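Local coordinates for protein alpha-glucosidase (Bacteroides thetaiotaomicron, PDB 5XFM) that hydrolyses beta-L-arabinopyranosides and alpha-galactosides as a bifunctional, calcium-containing enzyme of glycoside hydrolase family 97, at residues L111-R116 with V122-T127; P196-I201 with G562-Y567; A329-W334 with Q342-L347; D403-G406 with E411-R414; L630-R633 with G637-C640. The protein carries 1 engineered substitution. All blocks are in the same frame, centred on the assembly; numbering follows the deposited sequence.

Contact 1. Residues L111-R116 with V122-T127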
# COMPACT_ATOMS: atom_id res chain seq x y z
N LEU A 111 10.17 -27.66 12.99
CA LEU A 111 9.69 -26.40 12.41
C LEU A 111 8.97 -25.56 13.47
O LEU A 111 8.14 -26.07 14.20
CB LEU A 111 8.76 -26.68 11.22
CG LEU A 111 7.94 -25.53 10.63
CD1 LEU A 111 8.82 -24.61 9.80
CD2 LEU A 111 6.78 -26.03 9.79
N GLY A 112 9.27 -24.27 13.55
CA GLY A 112 8.55 -23.41 14.48
C GLY A 112 7.44 -22.61 13.82
O GLY A 112 7.52 -22.28 12.64
N VAL A 113 6.38 -22.31 14.57
CA VAL A 113 5.35 -21.36 14.13
C VAL A 113 5.08 -20.34 15.22
O VAL A 113 4.80 -20.70 16.36
CB VAL A 113 4.02 -22.06 13.74
CG1 VAL A 113 3.06 -21.08 13.08
CG2 VAL A 113 4.27 -23.24 12.83
N ILE A 114 5.18 -19.06 14.89
CA ILE A 114 5.01 -17.99 15.87
C ILE A 114 3.81 -17.12 15.54
O ILE A 114 3.72 -16.58 14.43
CB ILE A 114 6.25 -17.08 15.95
CG1 ILE A 114 7.47 -17.86 16.44
CG2 ILE A 114 6.00 -15.91 16.90
CD1 ILE A 114 8.22 -18.57 15.36
N PHE A 115 2.92 -16.96 16.52
CA PHE A 115 1.75 -16.10 16.42
C PHE A 115 1.88 -14.88 17.32
O PHE A 115 2.16 -15.02 18.50
CB PHE A 115 0.48 -16.86 16.80
CG PHE A 115 0.24 -18.11 16.00
CD1 PHE A 115 0.81 -19.32 16.37
CD2 PHE A 115 -0.58 -18.08 14.87
CE1 PHE A 115 0.58 -20.47 15.64
CE2 PHE A 115 -0.81 -19.23 14.13
CZ PHE A 115 -0.24 -20.43 14.51
N ARG A 116 1.71 -13.69 16.76
CA ARG A 116 1.61 -12.48 17.57
C ARG A 116 0.23 -11.88 17.40
O ARG A 116 -0.16 -11.47 16.31
CB ARG A 116 2.69 -11.47 17.16
CG ARG A 116 4.09 -11.92 17.53
CD ARG A 116 5.15 -10.99 16.97
NE ARG A 116 6.48 -11.47 17.33
CZ ARG A 116 7.62 -10.95 16.88
NH1 ARG A 116 7.59 -9.93 16.02
NH2 ARG A 116 8.78 -11.45 17.26
N VAL A 122 -3.53 -10.55 13.83
CA VAL A 122 -2.70 -11.73 13.98
C VAL A 122 -1.55 -11.66 12.98
O VAL A 122 -1.78 -11.44 11.80
CB VAL A 122 -3.50 -13.02 13.74
CG1 VAL A 122 -2.58 -14.23 13.77
CG2 VAL A 122 -4.62 -13.15 14.77
N ALA A 123 -0.32 -11.81 13.45
CA ALA A 123 0.80 -11.93 12.52
C ALA A 123 1.50 -13.24 12.80
O ALA A 123 1.84 -13.51 13.94
CB ALA A 123 1.76 -10.76 12.68
N PHE A 124 1.70 -14.08 11.80
CA PHE A 124 2.36 -15.34 12.12
C PHE A 124 3.38 -15.74 11.08
O PHE A 124 3.27 -15.38 9.91
CB PHE A 124 1.34 -16.46 12.33
CG PHE A 124 0.69 -16.98 11.08
CD1 PHE A 124 -0.46 -16.39 10.59
CD2 PHE A 124 1.21 -18.08 10.41
CE1 PHE A 124 -1.07 -16.88 9.45
CE2 PHE A 124 0.61 -18.56 9.27
CZ PHE A 124 -0.53 -17.96 8.79
N ARG A 125 4.42 -16.44 11.52
CA ARG A 125 5.46 -16.86 10.59
C ARG A 125 6.06 -18.19 10.99
O ARG A 125 5.85 -18.67 12.11
CB ARG A 125 6.56 -15.80 10.49
CG ARG A 125 7.41 -15.64 11.74
CD ARG A 125 8.70 -14.89 11.44
NE ARG A 125 9.42 -14.57 12.66
CZ ARG A 125 10.46 -13.74 12.73
NH1 ARG A 125 10.91 -13.12 11.65
NH2 ARG A 125 11.04 -13.52 13.90
N TYR A 126 6.78 -18.80 10.06
CA TYR A 126 7.48 -20.05 10.35
C TYR A 126 8.95 -19.78 10.63
O TYR A 126 9.54 -18.86 10.06
CB TYR A 126 7.35 -21.02 9.17
CG TYR A 126 5.94 -21.27 8.71
CD1 TYR A 126 5.39 -20.54 7.67
CD2 TYR A 126 5.16 -22.26 9.30
CE1 TYR A 126 4.11 -20.77 7.23
CE2 TYR A 126 3.87 -22.50 8.87
CZ TYR A 126 3.35 -21.75 7.83
OH TYR A 126 2.07 -21.97 7.37
N THR A 127 9.56 -20.60 11.48
CA THR A 127 11.01 -20.57 11.65
C THR A 127 11.58 -21.95 11.32
O THR A 127 10.93 -22.97 11.54
CB THR A 127 11.43 -20.15 13.08
OG1 THR A 127 10.82 -21.01 14.05
CG2 THR A 127 11.01 -18.71 13.36
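G112, I114 and R116 face T127, R125 and A123 as the hydrogen-bonded pairs of an antiparallel beta hairpin, each pair closed by two backbone bonds. R116 N donates to A123 O over 2.8 Å, nearly straight at 170°. CA-H...O contacts lie between these bonds, the shortest from F124 CA to I114 O at 3.0 Å.

Apolar contacts line both faces. On one, V113 CG2 rests 3.8 Å from Y126 CD2. F115 and F124 run side by side there, their near-parallel rings slid apart with centroids 5.6 Å from each other. F124 CG sits between its backbone N and carbonyl carbon (chi1 74°), its ring leading away from the partner strand, while F115 CD2 meets F124 CB at 3.6 Å. Replacing F115 by alanine would probably open a gap beside F124 CB and V122 CG1. On the other face I114 CD1 presses tightly on T127 CG2 at 3.4 Å.

Charge enters with the guanidinium groups of R116 and R125; the salt bridge from R116 to E98 probably offsets their proximity.

Strand 91-104 flanks the hairpin at 110-117 and strand 256-266 at 121-128, while strands 26-31 and 47-59 of a second sheet cover the aromatic face.

Contact 2. Residues P196-I201 with G562-Y567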
# COMPACT_ATOMS: atom_id res chain seq x y z
N PRO A 196 -3.32 -6.56 -0.53
CA PRO A 196 -4.07 -7.24 0.53
C PRO A 196 -5.47 -7.64 0.06
O PRO A 196 -5.92 -7.18 -0.99
CB PRO A 196 -4.13 -6.18 1.64
CG PRO A 196 -4.16 -4.88 0.88
CD PRO A 196 -3.26 -5.11 -0.32
N CYS A 197 -6.13 -8.48 0.84
CA CYS A 197 -7.40 -9.05 0.43
C CYS A 197 -8.47 -8.88 1.50
O CYS A 197 -8.30 -9.36 2.62
CB CYS A 197 -7.20 -10.53 0.10
SG CYS A 197 -6.00 -10.81 -1.19
N LEU A 198 -9.57 -8.23 1.14
CA LEU A 198 -10.62 -7.91 2.11
C LEU A 198 -11.80 -8.87 2.02
O LEU A 198 -12.29 -9.18 0.94
CB LEU A 198 -11.10 -6.46 1.92
CG LEU A 198 -12.15 -5.98 2.93
CD1 LEU A 198 -11.62 -6.04 4.37
CD2 LEU A 198 -12.63 -4.58 2.60
N PHE A 199 -12.25 -9.33 3.17
CA PHE A 199 -13.36 -10.26 3.26
C PHE A 199 -14.40 -9.74 4.25
O PHE A 199 -14.06 -9.26 5.33
CB PHE A 199 -12.89 -11.64 3.69
CG PHE A 199 -11.95 -12.30 2.73
CD1 PHE A 199 -10.59 -12.02 2.77
CD2 PHE A 199 -12.41 -13.22 1.80
CE1 PHE A 199 -9.71 -12.64 1.90
CE2 PHE A 199 -11.54 -13.84 0.93
CZ PHE A 199 -10.19 -13.55 0.97
N ARG A 200 -15.66 -9.81 3.84
CA ARG A 200 -16.77 -9.51 4.73
C ARG A 200 -17.39 -10.81 5.23
O ARG A 200 -17.85 -11.64 4.43
CB ARG A 200 -17.81 -8.64 4.04
CG ARG A 200 -19.04 -8.35 4.90
CD ARG A 200 -19.92 -7.27 4.29
NE ARG A 200 -20.65 -7.71 3.12
CZ ARG A 200 -21.80 -8.39 3.17
NH1 ARG A 200 -22.32 -8.71 4.35
NH2 ARG A 200 -22.41 -8.75 2.04
N ILE A 201 -17.36 -10.98 6.55
CA ILE A 201 -17.83 -12.21 7.18
C ILE A 201 -19.32 -12.12 7.51
O ILE A 201 -19.72 -12.15 8.67
CB ILE A 201 -17.02 -12.51 8.46
CG1 ILE A 201 -15.53 -12.23 8.22
CG2 ILE A 201 -17.22 -13.96 8.90
CD1 ILE A 201 -14.89 -13.12 7.16
N GLY A 562 -18.08 4.72 7.02
CA GLY A 562 -17.89 4.30 5.65
C GLY A 562 -18.23 2.86 5.32
O GLY A 562 -18.53 2.05 6.20
N TYR A 563 -18.21 2.56 4.03
CA TYR A 563 -18.37 1.21 3.52
C TYR A 563 -17.60 1.15 2.20
O TYR A 563 -17.76 2.04 1.34
CB TYR A 563 -19.85 0.86 3.32
CG TYR A 563 -20.12 -0.60 3.08
CD1 TYR A 563 -20.45 -1.44 4.14
CD2 TYR A 563 -20.05 -1.15 1.81
CE1 TYR A 563 -20.70 -2.79 3.93
CE2 TYR A 563 -20.30 -2.49 1.59
CZ TYR A 563 -20.62 -3.30 2.66
OH TYR A 563 -20.87 -4.64 2.46
N PRO A 564 -16.78 0.11 2.04
CA PRO A 564 -15.85 -0.05 0.91
C PRO A 564 -16.54 -0.01 -0.44
O PRO A 564 -17.42 -0.84 -0.71
CB PRO A 564 -15.23 -1.43 1.16
CG PRO A 564 -15.37 -1.66 2.61
CD PRO A 564 -16.69 -1.02 2.97
N GLY A 565 -16.14 0.95 -1.27
CA GLY A 565 -16.68 1.11 -2.61
C GLY A 565 -17.91 1.99 -2.68
O GLY A 565 -18.34 2.39 -3.76
N LYS A 566 -18.46 2.34 -1.52
CA LYS A 566 -19.70 3.11 -1.46
C LYS A 566 -19.43 4.51 -0.93
O LYS A 566 -19.77 5.51 -1.58
CB LYS A 566 -20.73 2.38 -0.61
CG LYS A 566 -21.37 1.21 -1.34
CD LYS A 566 -22.26 0.38 -0.43
CE LYS A 566 -23.06 -0.64 -1.21
NZ LYS A 566 -22.49 -2.01 -1.12
N TYR A 567 -18.82 4.60 0.25
CA TYR A 567 -18.48 5.92 0.79
C TYR A 567 -17.41 5.80 1.85
O TYR A 567 -17.21 4.73 2.41
CB TYR A 567 -19.73 6.61 1.34
CG TYR A 567 -20.26 6.06 2.65
CD1 TYR A 567 -20.99 4.88 2.69
CD2 TYR A 567 -20.06 6.75 3.85
CE1 TYR A 567 -21.49 4.38 3.88
CE2 TYR A 567 -20.56 6.26 5.04
CZ TYR A 567 -21.27 5.08 5.06
OH TYR A 567 -21.76 4.59 6.24
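This is a small, partly buried interdomain contact in which L198 and R200, on a strand of the N-terminal beta domain, meet P564 and Y563 at a hairpin turn of the C-terminal beta domain. The turn carries a classic beta bulge, K566 and Y567 both facing Y563, and Y563 O accepts from the backbone N of each. G562 and G565 adopt backbone angles that call for glycine.

Two side-chain pairs bridge the domains, and no direct hydrogen bond joins them. The apolar pair is L198 with P564, whose side chains meet at about a right angle. L198 CG stands anti to its backbone N (chi1 -177°), which sends the isobutyl group out from the strand to the proline ring, and L269 touches P564 as well.

The polar pair is R200 with Y563, their planes 48° apart. D180, on strand 178-182 of the N-terminal sheet, serves both: R200 NE forms a salt bridge with D180 OD1, and Y563 OH hydrogen-bonds to D180 OD2. One carboxylate thus ties the tyrosine to the arginine's domain, while W206 meets the Y563 ring edge-to-face.

Although R200 NE lies 3.1 Å from Y563 OH, the angle there is too poor for a hydrogen bond, and D180 remains the partner of each; L198 CD2 approaches P564 CG to 4.0 Å.

Contact 3. Residues A329-W334 with Q342-L347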
# COMPACT_ATOMS: atom_id res chain seq x y z
N ALA A 329 9.77 18.84 -7.71
CA ALA A 329 9.27 18.66 -9.05
C ALA A 329 9.75 17.32 -9.59
O ALA A 329 10.94 17.02 -9.56
CB ALA A 329 9.72 19.80 -9.97
N LEU A 330 8.81 16.51 -10.07
CA LEU A 330 9.12 15.20 -10.64
C LEU A 330 9.28 15.29 -12.16
O LEU A 330 8.35 15.70 -12.85
CB LEU A 330 8.03 14.18 -10.29
CG LEU A 330 8.04 12.88 -11.09
CD1 LEU A 330 9.35 12.10 -10.92
CD2 LEU A 330 6.84 12.01 -10.72
N ILE A 331 10.45 14.93 -12.66
CA ILE A 331 10.69 14.87 -14.10
C ILE A 331 10.59 13.41 -14.54
O ILE A 331 11.35 12.56 -14.06
CB ILE A 331 12.05 15.47 -14.48
CG1 ILE A 331 12.14 16.93 -14.01
CG2 ILE A 331 12.28 15.36 -15.98
CD1 ILE A 331 13.43 17.64 -14.41
N ASP A 332 9.67 13.12 -15.46
CA ASP A 332 9.28 11.74 -15.74
C ASP A 332 10.09 11.13 -16.89
O ASP A 332 11.15 11.64 -17.24
CB ASP A 332 7.78 11.67 -16.03
CG ASP A 332 7.12 10.42 -15.46
OD1 ASP A 332 7.27 9.31 -16.01
OD2 ASP A 332 6.42 10.56 -14.43
N ASN A 333 9.59 10.03 -17.46
CA ASN A 333 10.32 9.27 -18.49
C ASN A 333 10.75 10.09 -19.72
O ASN A 333 10.18 11.14 -19.99
CB ASN A 333 9.46 8.09 -18.97
CG ASN A 333 8.10 8.53 -19.51
OD1 ASN A 333 7.88 9.70 -19.82
ND2 ASN A 333 7.20 7.57 -19.63
N TRP A 334 11.76 9.57 -20.42
CA TRP A 334 12.41 10.15 -21.62
C TRP A 334 13.40 11.29 -21.37
O TRP A 334 14.01 11.78 -22.32
CB TRP A 334 11.38 10.65 -22.65
CG TRP A 334 10.47 9.60 -23.19
CD1 TRP A 334 9.12 9.51 -23.00
CD2 TRP A 334 10.83 8.49 -24.01
NE1 TRP A 334 8.62 8.42 -23.66
CE2 TRP A 334 9.65 7.77 -24.28
CE3 TRP A 334 12.04 8.03 -24.54
CZ2 TRP A 334 9.65 6.61 -25.06
CZ3 TRP A 334 12.03 6.88 -25.32
CH2 TRP A 334 10.84 6.18 -25.57
N GLN A 342 23.43 16.49 -19.10
CA GLN A 342 24.20 17.73 -19.03
C GLN A 342 23.35 18.94 -18.68
O GLN A 342 23.71 19.72 -17.80
CB GLN A 342 24.88 17.99 -20.37
CG GLN A 342 25.98 17.03 -20.73
CD GLN A 342 25.86 16.56 -22.16
OE1 GLN A 342 24.79 16.68 -22.77
NE2 GLN A 342 26.94 16.00 -22.70
N ARG A 343 22.21 19.09 -19.34
CA ARG A 343 21.33 20.23 -19.09
C ARG A 343 20.53 20.04 -17.81
O ARG A 343 20.00 21.01 -17.25
CB ARG A 343 20.37 20.48 -20.26
CG ARG A 343 21.05 20.81 -21.57
CD ARG A 343 20.07 21.54 -22.46
NE ARG A 343 19.75 22.83 -21.86
CZ ARG A 343 18.75 23.62 -22.24
NH1 ARG A 343 17.92 23.24 -23.21
NH2 ARG A 343 18.55 24.78 -21.62
N MET A 344 20.44 18.79 -17.37
CA MET A 344 19.79 18.48 -16.11
C MET A 344 20.41 19.25 -14.96
O MET A 344 19.71 19.64 -14.04
CB MET A 344 19.85 16.98 -15.82
CG MET A 344 19.04 16.56 -14.60
SD MET A 344 17.33 17.14 -14.70
CE MET A 344 16.74 16.28 -16.16
N LYS A 345 21.72 19.49 -15.03
CA LYS A 345 22.43 20.24 -13.99
C LYS A 345 21.96 21.69 -13.90
O LYS A 345 21.80 22.25 -12.81
CB LYS A 345 23.93 20.19 -14.25
CG LYS A 345 24.75 21.23 -13.51
CD LYS A 345 26.24 20.97 -13.68
CE LYS A 345 27.06 22.19 -13.31
NZ LYS A 345 26.87 23.28 -14.32
N SER A 346 21.74 22.31 -15.05
CA SER A 346 21.28 23.68 -15.08
C SER A 346 19.81 23.74 -14.68
O SER A 346 19.36 24.72 -14.07
CB SER A 346 21.49 24.31 -16.47
OG SER A 346 20.66 23.70 -17.44
N LEU A 347 19.07 22.68 -14.99
CA LEU A 347 17.68 22.59 -14.55
C LEU A 347 17.62 22.47 -13.02
O LEU A 347 16.79 23.12 -12.37
CB LEU A 347 16.98 21.40 -15.22
CG LEU A 347 15.52 21.53 -15.67
CD1 LEU A 347 15.21 22.90 -16.27
CD2 LEU A 347 15.18 20.44 -16.66
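I331 meets M344 and L347 in the packing of a beta-alpha unit of the TIM-barrel domain, where strand 328-331 of the parallel sheet is followed, after the short helix 335-338, by helix 341-353 on the outside of the barrel. The contact is small and wholly apolar, and all three residues are buried.

I331 gives up the most surface. Its CG1 arm runs on extended (chi2 -177°), which brings CD1 out from the strand as the one atom that touches both helix residues. L360 on the next strand and Q314 on helix 311-324 touch the same side chain, so the isoleucine is packed by its neighbours in the barrel as well as by its own helix.

M344 comes second. Its chain bends at chi2 (53°) and again at chi3 (63°), and this folding turns the sulfur and terminal methyl back to the strand. The isoleucine and methionine reach toward each other tip to tip, with I331 CD1 lying 4.0 Å from M344 CE.

L347, one helical turn later, adds a smaller contact through CD2, 4.0 Å from I331 CD1. It also rests on Y311, Q314 and V315 of helix 311-324, and so links the two helices that cover this strand.

Within helix 341-353 the carbonyl of R343 is gripped twice, by L347 N and by the hydroxyl of S346, while the R343 side chain makes a cation-pi contact with Y311. At the strand itself the closest approach is that of I331 CD1 to M344 SD, 3.9 Å.

Contact 4. Residues D403-G406 with E411-R414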
# COMPACT_ATOMS: atom_id res chain seq x y z
N ASP A 403 10.71 2.50 -12.10
CA ASP A 403 9.51 1.92 -12.70
C ASP A 403 9.74 0.55 -13.35
O ASP A 403 10.88 0.12 -13.53
CB ASP A 403 8.95 2.88 -13.75
CG ASP A 403 7.44 2.86 -13.82
OD1 ASP A 403 6.85 1.79 -13.54
OD2 ASP A 403 6.84 3.91 -14.14
N PHE A 404 8.64 -0.14 -13.65
CA PHE A 404 8.62 -1.35 -14.49
C PHE A 404 9.45 -2.54 -13.98
O PHE A 404 10.29 -3.06 -14.71
CB PHE A 404 9.09 -1.01 -15.91
CG PHE A 404 8.22 -0.00 -16.62
CD1 PHE A 404 6.85 -0.17 -16.68
CD2 PHE A 404 8.79 1.11 -17.21
CE1 PHE A 404 6.05 0.75 -17.34
CE2 PHE A 404 8.00 2.04 -17.86
CZ PHE A 404 6.63 1.86 -17.92
N PHE A 405 9.20 -2.99 -12.76
CA PHE A 405 9.93 -4.14 -12.23
C PHE A 405 9.43 -5.48 -12.79
O PHE A 405 8.38 -5.54 -13.44
CB PHE A 405 9.86 -4.16 -10.71
CG PHE A 405 10.72 -3.12 -10.04
CD1 PHE A 405 10.26 -1.82 -9.88
CD2 PHE A 405 12.00 -3.43 -9.61
CE1 PHE A 405 11.05 -0.85 -9.26
CE2 PHE A 405 12.80 -2.47 -8.99
CZ PHE A 405 12.32 -1.18 -8.81
N GLY A 406 10.19 -6.54 -12.52
CA GLY A 406 9.98 -7.85 -13.13
C GLY A 406 9.10 -8.87 -12.42
O GLY A 406 9.07 -10.04 -12.79
N GLU A 411 14.58 -12.72 -6.80
CA GLU A 411 15.53 -11.95 -7.63
C GLU A 411 15.12 -10.46 -7.75
O GLU A 411 15.96 -9.54 -7.71
CB GLU A 411 15.61 -12.62 -9.01
CG GLU A 411 16.47 -11.94 -10.04
CD GLU A 411 16.84 -12.88 -11.18
OE1 GLU A 411 17.18 -14.05 -10.90
OE2 GLU A 411 16.77 -12.45 -12.36
N THR A 412 13.82 -10.24 -7.88
CA THR A 412 13.29 -8.91 -8.00
C THR A 412 13.31 -8.23 -6.64
O THR A 412 13.61 -7.04 -6.53
CB THR A 412 11.85 -8.91 -8.57
OG1 THR A 412 11.80 -9.80 -9.68
CG2 THR A 412 11.45 -7.51 -9.03
N MET A 413 12.99 -8.99 -5.59
CA MET A 413 13.11 -8.49 -4.22
C MET A 413 14.53 -8.00 -3.95
O MET A 413 14.75 -6.93 -3.37
CB MET A 413 12.73 -9.57 -3.20
CG MET A 413 11.30 -10.10 -3.33
SD MET A 413 10.07 -8.79 -3.22
CE MET A 413 9.55 -8.72 -4.93
N ARG A 414 15.50 -8.81 -4.40
CA ARG A 414 16.91 -8.47 -4.29
C ARG A 414 17.15 -7.13 -4.96
O ARG A 414 17.83 -6.26 -4.40
CB ARG A 414 17.79 -9.56 -4.93
CG ARG A 414 17.94 -10.80 -4.08
CD ARG A 414 18.73 -11.89 -4.81
NE ARG A 414 18.77 -13.13 -4.05
CZ ARG A 414 18.43 -14.32 -4.53
NH1 ARG A 414 18.02 -14.44 -5.78
NH2 ARG A 414 18.49 -15.40 -3.76
O HOH W 1 9.82 -11.56 -10.62
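T412, near the start of helix 410-425, packs against F405 and G406 of the loop that leaves barrel strand 399-403, within one beta-alpha unit of the TIM-barrel domain. Just before it, E411 sends its carboxylate elsewhere, OE2 hydrogen-bonding to Y367 OH.

T412 itself carries the contact with both of its branches. Its CG2 is anti to the backbone N, which turns the methyl to the loop, where it lies 3.8 Å from G406 N and 4.1 Å from F405 CB. The two side chains cross at a slant, and Y416 stacks on the F405 ring while F432 meets it nearly at right angles. The hydroxyl takes the other direction: T412 OG1 shares a water at 2.8 Å, and that water donates to G406 O, also over 2.8 Å. An alanine in place of T412 would probably leave this water without its helix-side partner and open a gap beside F405 CB. M413 follows with its CB directed away from the loop.

The threonine thus splits its chemistry, its methyl against F405 CB and the G406 backbone, and its hydroxyl on a water. With no direct hydrogen bond across the contact, within these two segments the water links the polar atoms, G406 O and T412 OG1.

Contact 5. Residues L630-R633 with G637-C640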
# COMPACT_ATOMS: atom_id res chain seq x y z
N LEU A 630 -24.34 16.22 7.83
CA LEU A 630 -23.89 16.65 6.50
C LEU A 630 -24.53 15.80 5.42
O LEU A 630 -24.76 14.62 5.62
CB LEU A 630 -22.37 16.58 6.40
CG LEU A 630 -21.54 17.57 7.21
CD1 LEU A 630 -20.07 17.21 7.17
CD2 LEU A 630 -21.75 18.99 6.70
N GLU A 631 -24.78 16.41 4.26
CA GLU A 631 -25.25 15.66 3.10
C GLU A 631 -24.24 15.78 1.97
O GLU A 631 -23.80 16.88 1.65
CB GLU A 631 -26.64 16.14 2.68
CG GLU A 631 -27.14 15.59 1.35
CD GLU A 631 -28.60 15.94 1.11
OE1 GLU A 631 -29.04 15.90 -0.06
OE2 GLU A 631 -29.27 16.39 2.06
N ILE A 632 -23.89 14.65 1.38
CA ILE A 632 -22.90 14.60 0.31
C ILE A 632 -23.53 14.09 -0.99
O ILE A 632 -24.01 12.95 -1.05
CB ILE A 632 -21.71 13.70 0.69
CG1 ILE A 632 -21.18 14.06 2.08
CG2 ILE A 632 -20.61 13.81 -0.36
CD1 ILE A 632 -20.26 13.00 2.68
N ARG A 633 -23.53 14.94 -2.01
CA ARG A 633 -24.01 14.57 -3.33
C ARG A 633 -23.18 13.43 -3.91
O ARG A 633 -22.03 13.23 -3.51
CB ARG A 633 -23.99 15.79 -4.26
CG ARG A 633 -22.63 16.15 -4.83
CD ARG A 633 -22.74 17.39 -5.71
NE ARG A 633 -23.21 17.08 -7.06
CZ ARG A 633 -23.83 17.95 -7.85
NH1 ARG A 633 -24.05 19.19 -7.43
NH2 ARG A 633 -24.24 17.58 -9.06
N GLY A 637 -17.87 15.30 -2.23
CA GLY A 637 -17.11 15.18 -1.01
C GLY A 637 -17.25 16.37 -0.08
O GLY A 637 -17.84 17.40 -0.43
N ILE A 638 -16.68 16.23 1.12
CA ILE A 638 -16.73 17.24 2.16
C ILE A 638 -15.41 17.22 2.92
O ILE A 638 -14.82 16.15 3.12
CB ILE A 638 -17.92 17.00 3.14
CG1 ILE A 638 -19.15 17.77 2.68
CG2 ILE A 638 -17.57 17.44 4.56
CD1 ILE A 638 -20.43 17.29 3.31
N LEU A 639 -14.93 18.39 3.32
CA LEU A 639 -13.68 18.44 4.07
C LEU A 639 -13.79 19.46 5.22
O LEU A 639 -14.14 20.61 5.00
CB LEU A 639 -12.54 18.79 3.11
CG LEU A 639 -11.08 18.44 3.38
CD1 LEU A 639 -10.21 19.09 2.31
CD2 LEU A 639 -10.60 18.80 4.78
N CYS A 640 -13.50 19.03 6.45
CA CYS A 640 -13.51 19.91 7.63
C CYS A 640 -12.12 20.07 8.24
O CYS A 640 -11.44 19.09 8.47
CB CYS A 640 -14.46 19.39 8.71
SG CYS A 640 -16.17 19.13 8.22
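Peptide groups are the flat surfaces in the meeting of L630 and I632 with G637 and I638, for no ring takes part. The E631 carbonyl has I638 CD1 3.8 Å from its oxygen, and the backbone N of G637 is touched by I632 CG2 at 3.6 Å. That same nitrogen hydrogen-bonds to D609 OD2.

I638 buries the most surface here, and its branches are used separately. I638 CD1 lodges between two residues of the facing strand, 3.5 Å from I632 CG1 and 3.7 Å from L630 CB, whereas I638 CG2 approaches L630 CD1 to 3.6 Å. With CG anti to the carbonyl carbon (chi1 -69°), L630 carries its CD1 toward I638, and L630 CD1 also lies 4.5 Å from C640 SG, a looser contact.

No backbone bond joins these consecutive strands, whose short axes pass 7.3 Å apart at 141°; the connection is a beta arch, with each strand in its own sheet of the C-terminal beta domain. Strand 627-632 pairs with 590-595, and strand 636-641 lies between 577-584 and 603-609. L606 on the latter strand touches both I638 and C640, and N584 ND2 hydrogen-bonds to I632 O.

In the fold
The five contacts sample three domains along one chain. Contact 1 lies in the N-terminal beta domain, contacts 3 and 4 in the central TIM barrel, and contact 5 in the C-terminal beta domain; contact 2 joins the first and last, so the chain leaves for the barrel and returns between its two segments. Contacts 1 and 2 reach the same nine-stranded sheet, their centres 27 Å apart. Contacts 3 and 4 each pack the end of a parallel-sheet strand, or the loop after it, against a following helix, nearest atoms about 6 Å apart. Contacts 2 and 5 share the six-stranded sheet, with centres 21 Å apart. Contacts 1 and 3, with centres 47 Å apart, lie across the molecule, whose N- and C-terminal domains meet at contact 2.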